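Local coordinates for protein prolyl endopeptidase (PDB 2BKL) that probably hydrolyses oligopeptides after proline, and more slowly after alanine, as a serine protease of the prolyl oligopeptidase (S9A) family, at residues G132-F137 with L149-V154; T125-W130 with A171-T176. All blocks are in the same frame, centred on the assembly; numbering follows the deposited sequence.

Contact 1 (G132-F137 with L149-V154); sequences GKKVAF and LHVIDV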
ATOM      1  N   GLY A 132      25.104  -6.422  13.679  1.00  6.91           N
ATOM      2  CA  GLY A 132      24.445  -5.409  14.502  1.00  7.18           C
ATOM      3  C   GLY A 132      25.234  -4.124  14.624  1.00  8.00           C
ATOM      4  O   GLY A 132      24.888  -3.303  15.479  1.00  7.13           O
ATOM      5  N   LYS A 133      26.221  -3.919  13.755  1.00  8.12           N
ATOM      6  CA  LYS A 133      27.110  -2.744  13.869  1.00  7.85           C
ATOM      7  C   LYS A 133      26.773  -1.601  12.901  1.00  7.44           C
ATOM      8  O   LYS A 133      27.268  -0.482  13.107  1.00  7.02           O
ATOM      9  CB  LYS A 133      28.565  -3.119  13.659  1.00  9.58           C
ATOM     10  CG  LYS A 133      29.076  -4.262  14.528  1.00 13.66           C
ATOM     11  CD  LYS A 133      29.169  -3.944  15.971  1.00 15.48           C
ATOM     12  CE  LYS A 133      29.916  -5.106  16.702  1.00 15.87           C
ATOM     13  NZ  LYS A 133      29.630  -5.156  18.139  1.00 19.91           N
ATOM     14  N   LYS A 134      25.996  -1.865  11.859  1.00  6.48           N
ATOM     15  CA  LYS A 134      25.687  -0.883  10.818  1.00  6.51           C
ATOM     16  C   LYS A 134      24.208  -0.957  10.465  1.00  7.16           C
ATOM     17  O   LYS A 134      23.583  -2.027  10.536  1.00  7.53           O
ATOM     18  CB  LYS A 134      26.481  -1.162   9.518  1.00  8.55           C
ATOM     19  CG  LYS A 134      27.980  -1.279   9.660  1.00  9.29           C
ATOM     20  CD  LYS A 134      28.664   0.014  10.060  1.00  9.80           C
ATOM     21  CE  LYS A 134      30.185  -0.151  10.042  1.00 10.75           C
ATOM     22  NZ  LYS A 134      30.853   1.095  10.449  1.00 12.55           N
ATOM     23  N   VAL A 135      23.626   0.173  10.073  1.00  6.61           N
ATOM     24  CA  VAL A 135      22.271   0.183   9.518  1.00  6.13           C
ATOM     25  C   VAL A 135      22.333   0.939   8.216  1.00  6.37           C
ATOM     26  O   VAL A 135      22.798   2.097   8.187  1.00  7.39           O
ATOM     27  CB  VAL A 135      21.222   0.799  10.481  1.00  6.32           C
ATOM     28  CG1 VAL A 135      19.826   0.833   9.857  1.00  8.46           C
ATOM     29  CG2 VAL A 135      21.192   0.007  11.778  1.00  7.31           C
ATOM     30  N   ALA A 136      21.860   0.320   7.149  1.00  6.35           N
ATOM     31  CA  ALA A 136      21.661   0.974   5.866  1.00  7.20           C
ATOM     32  C   ALA A 136      20.213   1.437   5.807  1.00  7.32           C
ATOM     33  O   ALA A 136      19.308   0.687   6.158  1.00  8.62           O
ATOM     34  CB  ALA A 136      21.960  -0.000   4.747  1.00  6.82           C
ATOM     35  N   PHE A 137      19.977   2.665   5.380  1.00  6.29           N
ATOM     36  CA  PHE A 137      18.657   3.258   5.468  1.00  5.65           C
ATOM     37  C   PHE A 137      18.445   4.287   4.385  1.00  7.71           C
ATOM     38  O   PHE A 137      19.401   4.860   3.867  1.00  7.16           O
ATOM     39  CB  PHE A 137      18.408   3.871   6.839  1.00  6.85           C
ATOM     40  CG  PHE A 137      19.249   5.062   7.133  1.00  5.64           C
ATOM     41  CD1 PHE A 137      20.513   4.896   7.656  1.00  7.58           C
ATOM     42  CD2 PHE A 137      18.786   6.347   6.922  1.00  7.09           C
ATOM     43  CE1 PHE A 137      21.319   5.967   7.932  1.00  6.11           C
ATOM     44  CE2 PHE A 137      19.583   7.421   7.221  1.00  7.33           C
ATOM     45  CZ  PHE A 137      20.869   7.218   7.717  1.00  8.79           C
ATOM     46  N   LEU A 149      20.285   6.237  -0.185  1.00  7.05           N
ATOM     47  CA  LEU A 149      20.768   5.334   0.860  1.00  6.90           C
ATOM     48  C   LEU A 149      21.954   5.907   1.610  1.00  7.75           C
ATOM     49  O   LEU A 149      22.861   6.501   1.003  1.00  7.74           O
ATOM     50  CB  LEU A 149      21.166   3.991   0.250  1.00  7.66           C
ATOM     51  CG  LEU A 149      20.082   3.253  -0.552  1.00  8.62           C
ATOM     52  CD1 LEU A 149      20.631   1.984  -1.141  1.00 12.16           C
ATOM     53  CD2 LEU A 149      18.849   2.997   0.363  1.00 13.57           C
ATOM     54  N   HIS A 150      21.934   5.724   2.919  1.00  8.47           N
ATOM     55  CA  HIS A 150      22.995   6.080   3.842  1.00  7.42           C
ATOM     56  C   HIS A 150      23.311   4.903   4.732  1.00  7.93           C
ATOM     57  O   HIS A 150      22.540   3.919   4.817  1.00  6.98           O
ATOM     58  CB  HIS A 150      22.533   7.253   4.713  1.00  8.89           C
ATOM     59  CG  HIS A 150      22.409   8.535   3.962  1.00  9.24           C
ATOM     60  ND1 HIS A 150      23.446   9.439   3.869  1.00 10.89           N
ATOM     61  CD2 HIS A 150      21.378   9.063   3.262  1.00  9.93           C
ATOM     62  CE1 HIS A 150      23.048  10.480   3.154  1.00 12.69           C
ATOM     63  NE2 HIS A 150      21.813  10.268   2.747  1.00 11.93           N
ATOM     64  N   VAL A 151      24.433   4.974   5.428  1.00  7.45           N
ATOM     65  CA  VAL A 151      24.786   3.978   6.416  1.00  5.78           C
ATOM     66  C   VAL A 151      25.221   4.670   7.679  1.00  6.84           C
ATOM     67  O   VAL A 151      26.011   5.629   7.623  1.00  8.71           O
ATOM     68  CB  VAL A 151      25.934   3.040   5.911  1.00  6.74           C
ATOM     69  CG1 VAL A 151      26.313   2.012   6.983  1.00  9.96           C
ATOM     70  CG2 VAL A 151      25.587   2.371   4.615  1.00  7.94           C
ATOM     71  N   ILE A 152      24.744   4.184   8.823  1.00  6.20           N
ATOM     72  CA  ILE A 152      25.136   4.686  10.121  1.00  6.33           C
ATOM     73  C   ILE A 152      25.860   3.601  10.889  1.00  7.18           C
ATOM     74  O   ILE A 152      25.460   2.424  10.854  1.00  6.38           O
ATOM     75  CB  ILE A 152      23.923   5.233  10.931  1.00  8.01           C
ATOM     76  CG1 ILE A 152      24.386   5.841  12.249  1.00  8.33           C
ATOM     77  CG2 ILE A 152      22.834   4.170  11.121  1.00  9.27           C
ATOM     78  CD1 ILE A 152      23.326   6.671  12.986  1.00  6.98           C
ATOM     79  N   ASP A 153      26.910   3.997  11.593  1.00  5.66           N
ATOM     80  CA  ASP A 153      27.614   3.128  12.520  1.00  7.22           C
ATOM     81  C   ASP A 153      26.881   3.156  13.861  1.00  6.68           C
ATOM     82  O   ASP A 153      26.718   4.208  14.453  1.00  8.91           O
ATOM     83  CB  ASP A 153      29.048   3.623  12.675  1.00  7.59           C
ATOM     84  CG  ASP A 153      29.845   2.786  13.627  1.00  8.99           C
ATOM     85  OD1 ASP A 153      30.263   1.673  13.227  1.00  9.91           O
ATOM     86  OD2 ASP A 153      30.052   3.157  14.814  1.00  9.89           O
ATOM     87  N   VAL A 154      26.427   1.991  14.332  1.00  6.86           N
ATOM     88  CA  VAL A 154      25.553   1.925  15.494  1.00  6.89           C
ATOM     89  C   VAL A 154      26.249   2.377  16.782  1.00  6.96           C
ATOM     90  O   VAL A 154      25.694   3.177  17.528  1.00  8.57           O
ATOM     91  CB  VAL A 154      24.958   0.481  15.636  1.00  7.51           C
ATOM     92  CG1 VAL A 154      24.158   0.315  16.937  1.00  9.44           C
ATOM     93  CG2 VAL A 154      24.073   0.175  14.445  1.00  7.08           C
TER
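Phe-137 and His-150 form an antiparallel hydrogen-bonded pair across the two strands. CB of His-150 sits over one face of the Phe-137 ring, offset toward the rim, with CZ of Phe-137 nearest at 3.4 Å. This is a CH-pi contact, with CB of His-150 3.8 Å from the centroid of the Phe-137 ring. The two rings are not stacked face on face: their planes differ by 26°, but the Phe-137 and His-150 centroids lie 5.8 Å apart, so CB of His-150, not its imidazole, lies over the Phe-137 ring. On the same face of the sheet, the CG2 methyl of Ile-152 packs against CB of Val-135 at 3.8 Å. CG2 of Val-135 touches CG2 of Val-154 at 3.9 Å.

The other face carries Lys-134, Ala-136, Val-151 and Asp-153. NZ of Lys-134 makes a salt bridge with OD1 of Asp-153 at 2.9 Å, on the anti side of the carboxylate. The lysine chain bends at chi2 (-67°), which turns CD toward Asp-153; CE and NZ then run on to OD1. OD2 of Asp-153 hydrogen-bonds to OG of Ser-156, so both carboxylate oxygens are held. An alanine in place of Lys-134 would probably leave OD1 of Asp-153 without its charged mate and the carboxylate less firmly fixed.

Backbone bonds run both ways between Val-135 and Ile-152 and between Phe-137 and His-150. Past the paired strands, N of Val-154 bonds to O of Lys-133 at 2.9 Å, almost straight at the hydrogen (176°).

The two strands form a beta hairpin in the N-terminal beta-propeller domain. Strand 134-141 lies between strands 121-128 and 148-153. The face with Val-135, Phe-137 and Ile-152 packs on Leu-109 and Leu-110 of strand 107-110. Val-135 and Val-154 also touch Phe-83 of strand 81-87.

Contact 2 (T125-W130 with A171-T176); sequences TWAVSW and ATPKWT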
ATOM      1  N   THR A 125      13.017   2.711   4.090  1.00  8.74           N
ATOM      2  CA  THR A 125      13.490   1.392   4.461  1.00  8.60           C
ATOM      3  C   THR A 125      14.766   1.447   5.319  1.00  7.75           C
ATOM      4  O   THR A 125      15.600   2.347   5.146  1.00  7.93           O
ATOM      5  CB  THR A 125      13.780   0.578   3.183  1.00 12.51           C
ATOM      6  OG1 THR A 125      13.861  -0.817   3.505  1.00 17.39           O
ATOM      7  CG2 THR A 125      15.145   0.919   2.601  1.00 15.22           C
ATOM      8  N   TRP A 126      14.934   0.513   6.226  1.00  6.38           N
ATOM      9  CA  TRP A 126      16.180   0.340   6.929  1.00  6.77           C
ATOM     10  C   TRP A 126      16.497  -1.144   7.074  1.00  8.04           C
ATOM     11  O   TRP A 126      15.587  -1.973   7.179  1.00 10.58           O
ATOM     12  CB  TRP A 126      16.179   1.067   8.283  1.00  7.80           C
ATOM     13  CG  TRP A 126      15.019   0.746   9.163  1.00  8.36           C
ATOM     14  CD1 TRP A 126      13.796   1.372   9.168  1.00  9.16           C
ATOM     15  CD2 TRP A 126      14.971  -0.230  10.219  1.00  8.53           C
ATOM     16  NE1 TRP A 126      12.989   0.821  10.131  1.00 10.73           N
ATOM     17  CE2 TRP A 126      13.682  -0.159  10.791  1.00  9.19           C
ATOM     18  CE3 TRP A 126      15.880  -1.152  10.740  1.00  8.50           C
ATOM     19  CZ2 TRP A 126      13.283  -0.986  11.851  1.00  9.76           C
ATOM     20  CZ3 TRP A 126      15.466  -1.979  11.782  1.00  9.60           C
ATOM     21  CH2 TRP A 126      14.188  -1.881  12.322  1.00  9.91           C
ATOM     22  N   ALA A 127      17.783  -1.495   7.088  1.00  5.98           N
ATOM     23  CA  ALA A 127      18.246  -2.872   7.136  1.00  6.32           C
ATOM     24  C   ALA A 127      19.486  -2.899   7.993  1.00  6.96           C
ATOM     25  O   ALA A 127      20.473  -2.208   7.697  1.00  6.92           O
ATOM     26  CB  ALA A 127      18.556  -3.408   5.735  1.00  7.93           C
ATOM     27  N   VAL A 128      19.461  -3.688   9.054  1.00  6.94           N
ATOM     28  CA  VAL A 128      20.568  -3.807   9.974  1.00  7.55           C
ATOM     29  C   VAL A 128      21.525  -4.884   9.479  1.00  7.65           C
ATOM     30  O   VAL A 128      21.108  -5.978   9.051  1.00  8.18           O
ATOM     31  CB  VAL A 128      20.065  -4.185  11.384  1.00  8.07           C
ATOM     32  CG1 VAL A 128      21.211  -4.108  12.405  1.00  8.98           C
ATOM     33  CG2 VAL A 128      18.894  -3.302  11.788  1.00 10.54           C
ATOM     34  N   SER A 129      22.820  -4.640   9.579  1.00  6.98           N
ATOM     35  CA  SER A 129      23.831  -5.635   9.224  1.00  6.96           C
ATOM     36  C   SER A 129      23.767  -6.803  10.218  1.00  6.91           C
ATOM     37  O   SER A 129      23.280  -6.678  11.335  1.00  7.26           O
ATOM     38  CB  SER A 129      25.218  -4.998   9.190  1.00  6.99           C
ATOM     39  OG  SER A 129      25.611  -4.563  10.483  1.00  8.08           O
ATOM     40  N   TRP A 130      24.241  -7.967   9.775  1.00  7.67           N
ATOM     41  CA  TRP A 130      24.136  -9.185  10.570  1.00  8.16           C
ATOM     42  C   TRP A 130      24.929  -9.108  11.863  1.00  8.90           C
ATOM     43  O   TRP A 130      24.549  -9.759  12.829  1.00 10.71           O
ATOM     44  CB  TRP A 130      24.512 -10.434   9.739  1.00 10.65           C
ATOM     45  CG  TRP A 130      23.530 -10.602   8.637  1.00 10.25           C
ATOM     46  CD1 TRP A 130      23.713 -10.299   7.316  1.00 11.46           C
ATOM     47  CD2 TRP A 130      22.153 -10.959   8.767  1.00 12.03           C
ATOM     48  NE1 TRP A 130      22.548 -10.484   6.621  1.00 12.97           N
ATOM     49  CE2 TRP A 130      21.563 -10.875   7.483  1.00 12.45           C
ATOM     50  CE3 TRP A 130      21.340 -11.337   9.845  1.00 12.99           C
ATOM     51  CZ2 TRP A 130      20.211 -11.179   7.241  1.00 15.41           C
ATOM     52  CZ3 TRP A 130      20.009 -11.629   9.606  1.00 13.19           C
ATOM     53  CH2 TRP A 130      19.450 -11.544   8.322  1.00 14.67           C
ATOM     54  N   ALA A 171      15.286   0.244  -3.543  1.00  7.87           N
ATOM     55  CA  ALA A 171      16.245  -0.583  -2.785  1.00  8.54           C
ATOM     56  C   ALA A 171      15.706  -1.074  -1.452  1.00  8.87           C
ATOM     57  O   ALA A 171      15.105  -0.316  -0.682  1.00  9.56           O
ATOM     58  CB  ALA A 171      17.554   0.165  -2.529  1.00  8.53           C
ATOM     59  N   THR A 172      15.976  -2.345  -1.178  1.00  9.43           N
ATOM     60  CA  THR A 172      15.898  -2.900   0.173  1.00 10.40           C
ATOM     61  C   THR A 172      17.238  -3.607   0.386  1.00 10.65           C
ATOM     62  O   THR A 172      17.437  -4.704  -0.161  1.00 12.21           O
ATOM     63  CB  THR A 172      14.725  -3.860   0.328  1.00 12.13           C
ATOM     64  OG1 THR A 172      14.667  -4.765  -0.779  1.00 16.07           O
ATOM     65  CG2 THR A 172      13.414  -3.158   0.251  1.00 12.44           C
ATOM     66  N   PRO A 173      18.179  -3.006   1.123  1.00  8.53           N
ATOM     67  CA  PRO A 173      19.511  -3.604   1.212  1.00  9.17           C
ATOM     68  C   PRO A 173      19.512  -5.019   1.789  1.00  9.44           C
ATOM     69  O   PRO A 173      18.876  -5.312   2.824  1.00  9.21           O
ATOM     70  CB  PRO A 173      20.275  -2.641   2.126  1.00  9.14           C
ATOM     71  CG  PRO A 173      19.560  -1.318   1.913  1.00 10.93           C
ATOM     72  CD  PRO A 173      18.118  -1.712   1.835  1.00  9.84           C
ATOM     73  N   LYS A 174      20.216  -5.904   1.084  1.00  8.52           N
ATOM     74  CA  LYS A 174      20.474  -7.276   1.529  1.00  7.51           C
ATOM     75  C   LYS A 174      21.945  -7.390   1.912  1.00  7.62           C
ATOM     76  O   LYS A 174      22.797  -7.541   1.049  1.00  6.76           O
ATOM     77  CB  LYS A 174      20.184  -8.293   0.429  1.00  9.29           C
ATOM     78  CG  LYS A 174      18.770  -8.872   0.335  1.00 12.83           C
ATOM     79  CD  LYS A 174      17.728  -7.870  -0.053  1.00 10.45           C
ATOM     80  CE  LYS A 174      17.913  -7.303  -1.445  1.00 12.81           C
ATOM     81  NZ  LYS A 174      16.692  -6.511  -1.898  1.00 11.44           N
ATOM     82  N   TRP A 175      22.227  -7.310   3.204  1.00  7.76           N
ATOM     83  CA  TRP A 175      23.578  -7.458   3.727  1.00  7.59           C
ATOM     84  C   TRP A 175      24.111  -8.873   3.555  1.00  7.19           C
ATOM     85  O   TRP A 175      23.391  -9.849   3.792  1.00  7.83           O
ATOM     86  CB  TRP A 175      23.611  -7.108   5.189  1.00  8.03           C
ATOM     87  CG  TRP A 175      23.389  -5.696   5.538  1.00  5.86           C
ATOM     88  CD1 TRP A 175      22.219  -5.105   5.902  1.00  6.19           C
ATOM     89  CD2 TRP A 175      24.405  -4.694   5.659  1.00  6.33           C
ATOM     90  NE1 TRP A 175      22.442  -3.786   6.202  1.00  7.81           N
ATOM     91  CE2 TRP A 175      23.780  -3.514   6.079  1.00  7.21           C
ATOM     92  CE3 TRP A 175      25.793  -4.679   5.451  1.00  7.92           C
ATOM     93  CZ2 TRP A 175      24.488  -2.325   6.291  1.00  7.27           C
ATOM     94  CZ3 TRP A 175      26.488  -3.516   5.659  1.00  7.46           C
ATOM     95  CH2 TRP A 175      25.835  -2.353   6.088  1.00  8.84           C
ATOM     96  N   THR A 176      25.355  -8.996   3.128  1.00  7.18           N
ATOM     97  CA  THR A 176      26.012 -10.301   3.157  1.00  8.12           C
ATOM     98  C   THR A 176      26.359 -10.702   4.586  1.00  7.94           C
ATOM     99  O   THR A 176      26.469  -9.848   5.446  1.00  7.93           O
ATOM    100  CB  THR A 176      27.252 -10.324   2.262  1.00  9.76           C
ATOM    101  OG1 THR A 176      27.991  -9.107   2.398  1.00  8.06           O
ATOM    102  CG2 THR A 176      26.830 -10.353   0.784  1.00  9.04           C
TER
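Trp-175 and Trp-130 each give an indole N-H to a backbone carbonyl across the contact. NE1 of Trp-175 bonds to O of Ala-127 at 2.9 Å. NE1 of Trp-130 bonds to O of Trp-175 at 3.0 Å. Each oxygen lies near the plane of the donor indole, while each donor stands well above the plane of the carbonyl it meets. The paired bonds tie residues 127-130 to Trp-175 and would limit rotation of both indoles.

Ring-face packing joins Ser-129 to Trp-175. CA of Ser-129 lies over the five-membered ring, 3.6 Å from its centroid and 3° off the normal, a CH-pi contact. CB of Ser-129 lies over the centre of the indole as a whole. OG of Ser-129 is hydrogen-bonded to OD1 of Asp-131.

Apolar contacts continue along the segments. CB of Ala-127 meets CB of Pro-173 at 4.1 Å. CG2 of Thr-125 and CD of Pro-173 approach tip to tip at 4.0 Å.

No backbone bonds link the two segments, which run in nearly the same direction. Strands 121-128 and 174-175 are edge strands of successive antiparallel sheets. Such side-chain packing between adjoining sheets is characteristic of the blades of a beta-propeller.

Contact 1 lies within one antiparallel sheet, whereas contact 2 joins that sheet to the next. They share the sheet of strands 121-128, 134-141 and 148-153. Strand 134-141 is bonded to both neighbours: N of Ala-127 lies 2.8 Å from O of Ala-136, a probable hydrogen bond. Contact 1 is the more buried. It relies on regular backbone pairing, with apolar groups on one face and an ion pair at a partly exposed margin of the other. Contact 2 is only partly buried and rests on indole-to-carbonyl bonds and ring-face packing. Ala-136, paired in contact 1, also touches Pro-173 and Trp-175 of contact 2.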